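Local coordinates for protein F2 like fibronectin-binding protein (Streptococcus pneumoniae, PDB 5A0N), which probably attaches the bacterium covalently to host tissue, acting as a surface adhesin whose N-terminal domain carries an internal thioester, at residues A[79-82]-A[83-87]; A[146-149]-A[150-154]; A[137-140]-A[141-144]. All coordinates share one frame; numbering follows the deposited sequence. Where two conformers were deposited one is given.

Overall arrangement
Contacts 2 and 3 are successive turns of one helix, 132-152, with centres about 13 Å apart: contact 3 is the most central of the three and contact 2 lies at the helix's C-terminal end. Contact 1 sits where strand 75-78 gives way to helix 83-93, its centre about 19 Å from that of contact 2 and 23 Å from that of contact 3; contacts 1 and 3 lie on opposite sides of the chain's centre. F109 connects contacts 1 and 2, stacking on Y86 and packing against I147. C56, the chain's single cysteine and so probably the thioester cysteine, lies beside the long helix, next to W148 of contact 2, its backbone N hydrogen-bonded to Q144 OE1 of contact 3.

Contact 1: residues A[79-82]-A[83-87]; sequences KDIN and KEQYT
N82 and Q85 form a capping box at the start of helix 83-93, each side chain taking up a backbone N-H of the other residue. The shorter of the two capping bonds runs from Q85 N to N82 OD1, 2.9 Å long with an angle of 168° at the hydrogen, and the donor approaches the amide oxygen nearly end-on. N82 reaches it because its CG stands between the backbone N and the carbonyl carbon (chi1 62°), folding the amide over the first turn. The return bond, from N82 N to Q85 OE1, is longer at 3.3 Å and more bent; it is reached by an extended glutamine chain whose amide plane lies almost perpendicular to that of N82.

A regular helical bond, Y86 N to N82 O at 2.9 Å, joins the cap to the turn it closes. Water 1 completes the polar set: it gives a hydrogen to K79 O and accepts from Q85 NE2, so both ends of the Q85 amide are engaged, which should restrict its rotation.

The apolar part of the contact is I81 against Y86. I81 CD1 meets the edge of the Y86 ring, 3.9 Å from Y86 CD1, while the ring itself stacks with F109. I81 also rests on Y195 and F197 of strand 193-200, to which its backbone is hydrogen-bonded, so the cap is tied to the sheet.

Within the first turn, T87 OG1 donates to K83 O at 2.7 Å, on the opposite face of that carbonyl from T87 N.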
loop_
_atom_site.group_PDB
_atom_site.type_symbol
_atom_site.label_atom_id
_atom_site.label_comp_id
_atom_site.label_asym_id
_atom_site.label_seq_id
_atom_site.Cartn_x
_atom_site.Cartn_y
_atom_site.Cartn_z
ATOM N N LYS A 79 -7.138 8.518 -11.333
ATOM C CA LYS A 79 -8.325 8.333 -10.511
ATOM C C LYS A 79 -9.234 7.223 -11.048
ATOM O O LYS A 79 -9.283 6.973 -12.244
ATOM C CB LYS A 79 -9.143 9.630 -10.433
ATOM C CG LYS A 79 -8.505 10.760 -9.650
ATOM C CD LYS A 79 -9.471 11.938 -9.551
ATOM N N ASP A 80 -9.970 6.597 -10.144
ATOM C CA ASP A 80 -11.074 5.707 -10.460
ATOM C C ASP A 80 -10.689 4.616 -11.461
ATOM O O ASP A 80 -11.313 4.425 -12.504
ATOM C CB ASP A 80 -12.302 6.515 -10.902
ATOM C CG ASP A 80 -13.629 5.738 -10.749
ATOM O OD1 ASP A 80 -13.729 4.670 -10.072
ATOM O OD2 ASP A 80 -14.604 6.230 -11.318
ATOM N N ILE A 81 -9.660 3.872 -11.090
ATOM C CA ILE A 81 -9.134 2.859 -11.968
ATOM C C ILE A 81 -9.983 1.576 -11.939
ATOM O O ILE A 81 -10.673 1.261 -10.948
ATOM C CB ILE A 81 -7.661 2.510 -11.716
ATOM C CG1 ILE A 81 -7.474 1.804 -10.387
ATOM C CG2 ILE A 81 -6.774 3.735 -11.842
ATOM C CD1 ILE A 81 -6.047 1.426 -10.047
ATOM N N ASN A 82 -9.877 0.825 -13.031
ATOM C CA ASN A 82 -10.491 -0.494 -13.127
ATOM C C ASN A 82 -9.440 -1.587 -13.364
ATOM O O ASN A 82 -8.246 -1.314 -13.345
ATOM C CB ASN A 82 -11.548 -0.511 -14.249
ATOM C CG ASN A 82 -10.972 -0.227 -15.629
ATOM O OD1 ASN A 82 -9.781 -0.374 -15.892
ATOM N ND2 ASN A 82 -11.844 0.161 -16.533
ATOM N N LYS A 83 -9.886 -2.830 -13.552
ATOM C CA LYS A 83 -8.986 -3.961 -13.698
ATOM C C LYS A 83 -7.966 -3.744 -14.817
ATOM O O LYS A 83 -6.766 -3.977 -14.629
ATOM C CB LYS A 83 -9.779 -5.250 -13.975
ATOM C CG LYS A 83 -8.901 -6.480 -14.175
ATOM C CD LYS A 83 -9.717 -7.768 -14.314
ATOM C CE LYS A 83 -8.828 -8.996 -14.491
ATOM N NZ LYS A 83 -9.632 -10.259 -14.464
ATOM N N GLU A 84 -8.455 -3.308 -15.978
ATOM C CA GLU A 84 -7.588 -3.151 -17.147
ATOM C C GLU A 84 -6.553 -2.061 -16.920
ATOM O O GLU A 84 -5.379 -2.233 -17.247
ATOM C CB GLU A 84 -8.397 -2.903 -18.418
ATOM C CG GLU A 84 -9.329 -4.056 -18.765
ATOM C CD GLU A 84 -10.603 -4.217 -17.871
ATOM O OE1 GLU A 84 -11.109 -3.243 -17.181
ATOM O OE2 GLU A 84 -11.133 -5.366 -17.859
ATOM N N GLN A 85 -6.965 -0.940 -16.352
ATOM C CA GLN A 85 -6.006 0.131 -16.116
ATOM C C GLN A 85 -4.966 -0.258 -15.055
ATOM O O GLN A 85 -3.770 -0.028 -15.228
ATOM C CB GLN A 85 -6.698 1.399 -15.663
ATOM C CG GLN A 85 -7.631 2.036 -16.661
ATOM C CD GLN A 85 -8.257 3.219 -15.987
ATOM O OE1 GLN A 85 -9.277 3.087 -15.303
ATOM N NE2 GLN A 85 -7.556 4.354 -16.031
ATOM N N TYR A 86 -5.435 -0.847 -13.960
ATOM C CA TYR A 86 -4.511 -1.316 -12.931
ATOM C C TYR A 86 -3.478 -2.273 -13.518
ATOM O O TYR A 86 -2.287 -2.157 -13.265
ATOM C CB TYR A 86 -5.265 -1.983 -11.781
ATOM C CG TYR A 86 -4.325 -2.561 -10.757
ATOM C CD1 TYR A 86 -3.736 -1.758 -9.782
ATOM C CD2 TYR A 86 -3.967 -3.900 -10.773
ATOM C CE1 TYR A 86 -2.846 -2.279 -8.875
ATOM C CE2 TYR A 86 -3.064 -4.417 -9.871
ATOM C CZ TYR A 86 -2.506 -3.596 -8.892
ATOM O OH TYR A 86 -1.587 -4.086 -7.981
ATOM N N THR A 87 -3.960 -3.228 -14.305
ATOM C CA THR A 87 -3.081 -4.294 -14.802
ATOM C C THR A 87 -2.014 -3.679 -15.727
ATOM O O THR A 87 -0.832 -4.024 -15.661
ATOM C CB THR A 87 -3.924 -5.397 -15.475
ATOM O OG1 THR A 87 -4.877 -5.911 -14.526
ATOM C CG2 THR A 87 -3.049 -6.521 -15.962
HETATM O O HOH W 1 -9.082 6.349 -14.838
#

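Contact 2: residues A[146-149]-A[150-154]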
loop_
_atom_site.group_PDB
_atom_site.type_symbol
_atom_site.label_atom_id
_atom_site.label_comp_id
_atom_site.label_asym_id
_atom_site.label_seq_id
_atom_site.Cartn_x
_atom_site.Cartn_y
_atom_site.Cartn_z
ATOM N N GLU A 146 1.565 -8.992 2.011
ATOM C CA GLU A 146 0.752 -9.898 1.226
ATOM C C GLU A 146 0.479 -9.360 -0.174
ATOM O O GLU A 146 0.428 -10.149 -1.123
ATOM C CB GLU A 146 -0.510 -10.299 1.968
ATOM C CG GLU A 146 -1.092 -11.649 1.506
ATOM C CD GLU A 146 -0.262 -12.875 1.849
ATOM O OE1 GLU A 146 0.909 -12.723 2.270
ATOM O OE2 GLU A 146 -0.787 -13.999 1.703
ATOM N N ILE A 147 0.392 -8.036 -0.336
ATOM C CA ILE A 147 0.345 -7.483 -1.681
ATOM C C ILE A 147 1.581 -7.893 -2.466
ATOM O O ILE A 147 1.471 -8.309 -3.633
ATOM C CB ILE A 147 0.114 -5.959 -1.641
ATOM C CG1 ILE A 147 -1.334 -5.714 -1.222
ATOM C CG2 ILE A 147 0.480 -5.269 -2.952
ATOM C CD1 ILE A 147 -1.677 -4.259 -0.919
ATOM N N TRP A 148 2.752 -7.797 -1.837
ATOM C CA TRP A 148 4.017 -8.161 -2.475
ATOM C C TRP A 148 4.151 -9.662 -2.744
ATOM O O TRP A 148 4.894 -10.053 -3.644
ATOM C CB TRP A 148 5.207 -7.690 -1.623
ATOM C CG TRP A 148 5.429 -6.232 -1.652
ATOM C CD1 TRP A 148 5.141 -5.375 -2.652
ATOM C CD2 TRP A 148 6.062 -5.453 -0.615
ATOM N NE1 TRP A 148 5.582 -4.096 -2.324
ATOM C CE2 TRP A 148 6.125 -4.124 -1.058
ATOM C CE3 TRP A 148 6.554 -5.756 0.652
ATOM C CZ2 TRP A 148 6.688 -3.099 -0.284
ATOM C CZ3 TRP A 148 7.050 -4.749 1.424
ATOM C CH2 TRP A 148 7.128 -3.435 0.959
ATOM N N ARG A 149 3.421 -10.499 -2.022
ATOM C CA ARG A 149 3.362 -11.924 -2.385
ATOM C C ARG A 149 2.907 -12.053 -3.826
ATOM O O ARG A 149 3.445 -12.867 -4.575
ATOM C CB ARG A 149 2.393 -12.657 -1.458
ATOM C CG ARG A 149 2.171 -14.115 -1.838
ATOM C CD ARG A 149 1.247 -14.810 -0.873
ATOM N NE ARG A 149 0.989 -16.180 -1.269
ATOM C CZ ARG A 149 0.121 -16.972 -0.657
ATOM N NH1 ARG A 149 -0.490 -16.581 0.431
ATOM N NH2 ARG A 149 -0.090 -18.205 -1.108
ATOM N N TYR A 150 1.934 -11.235 -4.203
ATOM C CA TYR A 150 1.339 -11.289 -5.535
ATOM C C TYR A 150 1.976 -10.393 -6.574
ATOM O O TYR A 150 1.951 -10.741 -7.752
ATOM C CB TYR A 150 -0.176 -11.081 -5.408
ATOM C CG TYR A 150 -0.808 -12.105 -4.491
ATOM C CD1 TYR A 150 -0.859 -13.432 -4.869
ATOM C CD2 TYR A 150 -1.332 -11.763 -3.256
ATOM C CE1 TYR A 150 -1.406 -14.375 -4.047
ATOM C CE2 TYR A 150 -1.888 -12.695 -2.410
ATOM C CZ TYR A 150 -1.919 -14.012 -2.794
ATOM O OH TYR A 150 -2.466 -14.995 -1.976
ATOM N N THR A 151 2.570 -9.241 -6.192
ATOM C CA THR A 151 3.248 -8.420 -7.166
ATOM C C THR A 151 4.640 -8.943 -7.486
ATOM O O THR A 151 5.130 -8.737 -8.589
ATOM C CB THR A 151 3.345 -6.946 -6.747
ATOM O OG1 THR A 151 4.071 -6.864 -5.520
ATOM C CG2 THR A 151 1.978 -6.314 -6.571
ATOM N N ASP A 152 5.276 -9.580 -6.502
ATOM C CA ASP A 152 6.706 -9.862 -6.553
ATOM C C ASP A 152 7.116 -11.265 -6.071
ATOM O O ASP A 152 8.303 -11.580 -5.999
ATOM C CB ASP A 152 7.501 -8.784 -5.764
ATOM C CG ASP A 152 7.479 -7.462 -6.451
ATOM O OD1 ASP A 152 8.223 -7.331 -7.449
ATOM O OD2 ASP A 152 6.729 -6.567 -6.029
ATOM N N GLY A 153 6.148 -12.090 -5.700
ATOM C CA GLY A 153 6.457 -13.419 -5.185
ATOM C C GLY A 153 7.019 -13.435 -3.773
ATOM O O GLY A 153 7.577 -14.430 -3.353
ATOM N N MET A 154 6.847 -12.351 -3.015
ATOM C CA MET A 154 7.378 -12.239 -1.661
ATOM C C MET A 154 6.409 -12.818 -0.637
ATOM O O MET A 154 5.676 -12.104 0.044
ATOM C CB MET A 154 7.728 -10.786 -1.343
ATOM C CG MET A 154 8.390 -10.655 0.016
ATOM S SD MET A 154 8.896 -9.000 0.391
ATOM C CE MET A 154 10.626 -9.249 0.142
HETATM O O HOH W 2 3.729 -12.412 2.226
HETATM O O HOH W 3 -3.150 -14.287 0.454
#
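R149 runs out extended, its CG anti to the backbone N (chi1 175°), while Y150 turns its CG anti to the carbonyl carbon (chi1 -57°); these torsions lay the two side chains alongside each other, pointing the same way. R149 CG sits over the centre of the Y150 ring, 4.1 Å from the centroid, in a CH-pi contact. Farther out the guanidinium lies almost parallel to the ring, with Y150 OH over one of its faces, 3.5 Å from R149 CZ. R149 NH1 forms a salt bridge to E146 OE2 at 2.9 Å, on its syn side but tilted out of the carboxylate plane, while the oxygen stays close to the guanidinium plane; water 3 connects that same oxygen to Y150 OH. R180 gives E146 OE2 a second cationic partner.

This is the C-terminal end of helix 132-152, where G153 takes a positive phi and the chain turns away. W148 O receives two backbone donors there, from opposite faces of its carbonyl plane: D152 N at 2.9 Å, an ordinary helical bond, and M154 N at 3.1 Å, from six residues on. Another backbone bond, G153 N to R149 O, is weak.

The turn brings M154 back beside W148. Their CB atoms are 4.0 Å apart, and M154 SD makes an oblique Met-aromatic contact with the six-membered ring of the W148 indole. T151 OG1 lies in the indole plane at its edge, 3.4 Å from W148 CD1, and donates to D152 OD2, which also accepts from N59 N. Water 2 lies within hydrogen-bonding distance of E146 OE1 and M154 O.

Contact 3: residues A[137-140]-A[141-144]; sequences TYFH and QVIQ
F139 O accepts from I143 N in an i to i+4 bond of 3.0 Å and 170°, as H140 O does from Q144 N at 2.8 Å, each bond spanning one turn. The stretch belongs to the middle of helix 132-152, a helix largely buried here, with Y138 exposed, that packs against helix 170-182 and beside strand 55-56.

The main side-chain contact is between F139 and I143, four residues on. With its CG anti to the backbone N (chi1 -169°), the phenyl ring projects from the helix, leaning slightly toward its C-terminal end, and I143 CG1 comes down over the centre of one face, 4.0 Å from the centroid, in a CH-pi contact only 11° off the ring normal. I143 CD1 lies over the same face, 3.9 Å from F139 CZ. I143 CG1 also packs close to F139 O. I179 of helix 170-182 packs on both residues, and I123 and V124 of helix 123-128 lie on F139.

Polar side chains lead away from this cluster to other parts of the fold. The H140 ring stacks with F55; its ND1 is hydrogen-bonded to Y36 OH and its NE2 to A54 O, which fixes the imidazole at both nitrogens. Q141 OE1 accepts from Q172 NE2, which also bonds to Y138 O. Q144, bent at its second torsion, carries its amide to strand 55-56, where OE1 accepts from the backbone N of C56.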
loop_
_atom_site.group_PDB
_atom_site.type_symbol
_atom_site.label_atom_id
_atom_site.label_comp_id
_atom_site.label_asym_id
_atom_site.label_seq_id
_atom_site.Cartn_x
_atom_site.Cartn_y
_atom_site.Cartn_z
ATOM N N THR A 137 -0.923 0.980 11.823
ATOM C CA THR A 137 0.324 0.767 11.075
ATOM C C THR A 137 0.685 -0.702 10.970
ATOM O O THR A 137 1.165 -1.134 9.923
ATOM C CB THR A 137 1.503 1.550 11.693
ATOM O OG1 THR A 137 1.707 1.121 13.040
ATOM C CG2 THR A 137 1.261 3.070 11.627
ATOM N N TYR A 138 0.498 -1.476 12.039
ATOM C CA TYR A 138 0.946 -2.875 12.013
ATOM C C TYR A 138 0.103 -3.723 11.026
ATOM O O TYR A 138 0.623 -4.629 10.392
ATOM C CB TYR A 138 0.963 -3.502 13.419
ATOM C CG TYR A 138 2.158 -3.071 14.263
ATOM C CD1 TYR A 138 2.248 -1.800 14.801
ATOM C CD2 TYR A 138 3.205 -3.931 14.503
ATOM C CE1 TYR A 138 3.326 -1.429 15.555
ATOM C CE2 TYR A 138 4.287 -3.538 15.270
ATOM C CZ TYR A 138 4.333 -2.295 15.785
ATOM O OH TYR A 138 5.414 -1.920 16.546
ATOM N N PHE A 139 -1.178 -3.398 10.879
ATOM C CA PHE A 139 -2.008 -4.095 9.879
ATOM C C PHE A 139 -1.647 -3.633 8.469
ATOM O O PHE A 139 -1.670 -4.422 7.535
ATOM C CB PHE A 139 -3.497 -3.895 10.157
ATOM C CG PHE A 139 -4.424 -4.774 9.341
ATOM C CD1 PHE A 139 -4.216 -6.147 9.224
ATOM C CD2 PHE A 139 -5.555 -4.235 8.734
ATOM C CE1 PHE A 139 -5.108 -6.942 8.525
ATOM C CE2 PHE A 139 -6.437 -5.048 8.040
ATOM C CZ PHE A 139 -6.208 -6.385 7.947
ATOM N N HIS A 140 -1.340 -2.333 8.302
ATOM C CA HIS A 140 -0.867 -1.867 6.992
ATOM C C HIS A 140 0.323 -2.723 6.555
ATOM O O HIS A 140 0.393 -3.174 5.411
ATOM C CB HIS A 140 -0.468 -0.386 7.051
ATOM C CG HIS A 140 -0.062 0.152 5.722
ATOM N ND1 HIS A 140 1.182 -0.054 5.178
ATOM C CD2 HIS A 140 -0.760 0.887 4.818
ATOM C CE1 HIS A 140 1.231 0.525 3.993
ATOM N NE2 HIS A 140 0.069 1.096 3.746
ATOM N N GLN A 141 1.266 -2.944 7.470
ATOM C CA GLN A 141 2.494 -3.624 7.106
ATOM C C GLN A 141 2.216 -5.070 6.656
ATOM O O GLN A 141 2.806 -5.517 5.678
ATOM C CB GLN A 141 3.475 -3.593 8.268
ATOM C CG GLN A 141 4.824 -4.181 7.929
ATOM C CD GLN A 141 5.821 -4.075 9.046
ATOM O OE1 GLN A 141 5.470 -4.249 10.210
ATOM N NE2 GLN A 141 7.058 -3.696 8.703
ATOM N N VAL A 142 1.360 -5.823 7.362
ATOM C CA VAL A 142 1.094 -7.204 6.893
ATOM C C VAL A 142 0.311 -7.234 5.597
ATOM O O VAL A 142 0.582 -8.074 4.734
ATOM C CB VAL A 142 0.451 -8.133 7.942
ATOM C CG1 VAL A 142 1.467 -8.453 9.016
ATOM C CG2 VAL A 142 -0.846 -7.560 8.517
ATOM N N ILE A 143 -0.635 -6.326 5.426
ATOM C CA ILE A 143 -1.321 -6.211 4.139
ATOM C C ILE A 143 -0.302 -5.919 3.027
ATOM O O ILE A 143 -0.363 -6.517 1.939
ATOM C CB ILE A 143 -2.433 -5.145 4.189
ATOM C CG1 ILE A 143 -3.581 -5.608 5.087
ATOM C CG2 ILE A 143 -2.895 -4.792 2.789
ATOM C CD1 ILE A 143 -4.499 -6.667 4.480
ATOM N N GLN A 144 0.649 -5.026 3.286
ATOM C CA GLN A 144 1.649 -4.689 2.293
ATOM C C GLN A 144 2.475 -5.909 1.889
ATOM O O GLN A 144 2.765 -6.091 0.710
ATOM C CB GLN A 144 2.540 -3.573 2.810
ATOM C CG GLN A 144 3.689 -3.198 1.875
ATOM C CD GLN A 144 3.227 -2.542 0.614
ATOM O OE1 GLN A 144 3.109 -1.308 0.548
ATOM N NE2 GLN A 144 3.017 -3.342 -0.429
#